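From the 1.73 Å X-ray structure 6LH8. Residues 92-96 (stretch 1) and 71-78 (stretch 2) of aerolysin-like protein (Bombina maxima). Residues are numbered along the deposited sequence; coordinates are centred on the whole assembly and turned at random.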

# COMPACT_ATOMS: atom_id res chain seq x y z
N THR A 92 -6.36 7.04 1.79
CA THR A 92 -5.22 6.64 0.98
C THR A 92 -3.99 7.44 1.39
O THR A 92 -4.02 8.67 1.39
CB THR A 92 -5.50 6.84 -0.51
OG1 THR A 92 -6.65 6.06 -0.89
CG2 THR A 92 -4.31 6.42 -1.35
N GLU A 93 -2.92 6.74 1.75
CA GLU A 93 -1.62 7.35 1.91
C GLU A 93 -0.89 7.35 0.57
O GLU A 93 -1.13 6.49 -0.29
CB GLU A 93 -0.79 6.61 2.95
CG GLU A 93 -1.41 6.51 4.33
CD GLU A 93 -0.48 5.86 5.34
OE1 GLU A 93 -0.81 4.75 5.81
OE2 GLU A 93 0.58 6.46 5.66
N LEU A 94 -0.01 8.32 0.39
CA LEU A 94 0.73 8.45 -0.86
C LEU A 94 2.15 8.90 -0.55
O LEU A 94 2.36 9.80 0.27
CB LEU A 94 0.04 9.43 -1.81
CG LEU A 94 0.74 9.81 -3.12
CD1 LEU A 94 0.94 8.58 -4.00
CD2 LEU A 94 -0.08 10.85 -3.86
N SER A 95 3.13 8.25 -1.17
CA SER A 95 4.51 8.72 -1.07
C SER A 95 5.15 8.64 -2.45
O SER A 95 4.64 8.01 -3.37
CB SER A 95 5.32 7.92 -0.04
OG SER A 95 5.54 6.58 -0.45
N GLU A 96 6.28 9.33 -2.59
CA GLU A 96 7.06 9.25 -3.81
C GLU A 96 8.12 8.18 -3.63
O GLU A 96 8.87 8.20 -2.66
CB GLU A 96 7.72 10.59 -4.15
CG GLU A 96 8.42 10.56 -5.50
CD GLU A 96 9.35 11.75 -5.72
OE1 GLU A 96 10.47 11.76 -5.16
OE2 GLU A 96 8.96 12.67 -6.46
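Stretch 2 71-78: KHRLNGNT

How does the backbone of stretch 2 lie on the strand? Residues 92-96 are extended, part of a strand running on in both directions, whereas 71-78 form no regular helix or strand. Stretch 2 folds into a type I' turn from Leu74 to Asn77, closed by Asn77 N to Leu74 O at 2.9 Å; Asn75 and Gly76 both have positive phi. Leu74 CA lies 6.4 Å from Glu93 CA, and Asn75 CA 6.4 Å from Ser95 CA, so the two chains advance in the same sense here.

What does Glu93 hold? Its buried carboxylate reaches two successive residues. Glu93 OE1 forms a salt bridge with Arg73 NE at 2.8 Å, near the guanidinium plane, while Glu93 OE2 accepts a hydrogen bond from Leu74 N at 2.9 Å, fixing the backbone where the turn begins.

How does Asn75 grip the strand? Its amide does so directly: Asn75 ND2 donates to Leu94 O at 2.9 Å, although the Leu94 side chain points away. Water 2 extends this link, donating to Asn75 OD1 and accepting from Glu96 N, both at 3.2 Å.

Where is the apolar contact? Leu74 points toward the strand, its CD1 3.9 Å from Leu94 N and 3.8 Å from Ser95 OG, packing against backbone and hydroxyl alike.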

# COMPACT_ATOMS: atom_id res chain seq x y z
N LYS A 71 -1.13 -1.17 10.75
CA LYS A 71 0.23 -1.70 10.80
C LYS A 71 1.11 -1.13 9.70
O LYS A 71 2.28 -0.82 9.95
CB LYS A 71 0.21 -3.23 10.69
CG LYS A 71 -0.63 -3.96 11.73
CD LYS A 71 -0.18 -5.42 11.90
CE LYS A 71 -0.09 -6.16 10.58
NZ LYS A 71 -0.13 -7.65 10.76
N HIS A 72 0.58 -1.00 8.49
CA HIS A 72 1.36 -0.61 7.32
C HIS A 72 1.10 0.86 6.99
O HIS A 72 -0.03 1.23 6.68
CB HIS A 72 1.01 -1.49 6.12
CG HIS A 72 1.10 -2.95 6.41
ND1 HIS A 72 2.29 -3.56 6.73
CD2 HIS A 72 0.15 -3.92 6.44
CE1 HIS A 72 2.07 -4.85 6.95
NE2 HIS A 72 0.79 -5.09 6.79
N ARG A 73 2.15 1.68 7.04
CA ARG A 73 2.02 3.12 6.84
C ARG A 73 3.11 3.60 5.89
O ARG A 73 4.08 2.90 5.61
CB ARG A 73 2.11 3.89 8.17
CG ARG A 73 1.17 3.41 9.27
CD ARG A 73 -0.27 3.71 8.93
NE ARG A 73 -0.50 5.11 8.59
CZ ARG A 73 -0.80 6.06 9.47
NH1 ARG A 73 -0.91 5.76 10.76
NH2 ARG A 73 -1.00 7.31 9.06
N LEU A 74 2.94 4.83 5.40
CA LEU A 74 3.91 5.51 4.56
C LEU A 74 4.39 6.78 5.25
O LEU A 74 3.77 7.26 6.20
CB LEU A 74 3.30 5.86 3.19
CG LEU A 74 2.87 4.70 2.28
CD1 LEU A 74 2.31 5.22 0.97
CD2 LEU A 74 4.04 3.76 2.02
N ASN A 75 5.50 7.33 4.75
CA ASN A 75 6.00 8.65 5.14
C ASN A 75 6.36 8.74 6.62
O ASN A 75 6.50 9.84 7.16
CB ASN A 75 4.98 9.75 4.80
CG ASN A 75 4.70 9.82 3.31
OD1 ASN A 75 5.62 9.88 2.50
ND2 ASN A 75 3.41 9.82 2.95
N GLY A 76 6.52 7.61 7.30
CA GLY A 76 6.75 7.62 8.73
C GLY A 76 5.56 8.15 9.50
O GLY A 76 5.68 8.48 10.68
N ASN A 77 4.40 8.25 8.84
CA ASN A 77 3.20 8.69 9.52
C ASN A 77 2.81 7.70 10.61
O ASN A 77 2.84 6.49 10.41
CB ASN A 77 2.04 8.86 8.53
CG ASN A 77 2.32 9.93 7.50
OD1 ASN A 77 2.18 9.70 6.30
ND2 ASN A 77 2.70 11.11 7.97
N THR A 78 2.45 8.23 11.77
CA THR A 78 2.10 7.41 12.91
C THR A 78 0.79 7.82 13.57
O THR A 78 0.32 7.11 14.47
CB THR A 78 3.23 7.45 13.96
OG1 THR A 78 3.19 6.26 14.74
CG2 THR A 78 3.09 8.67 14.87
O HOH W 1 7.21 5.79 2.51
O HOH W 2 7.10 11.03 -0.06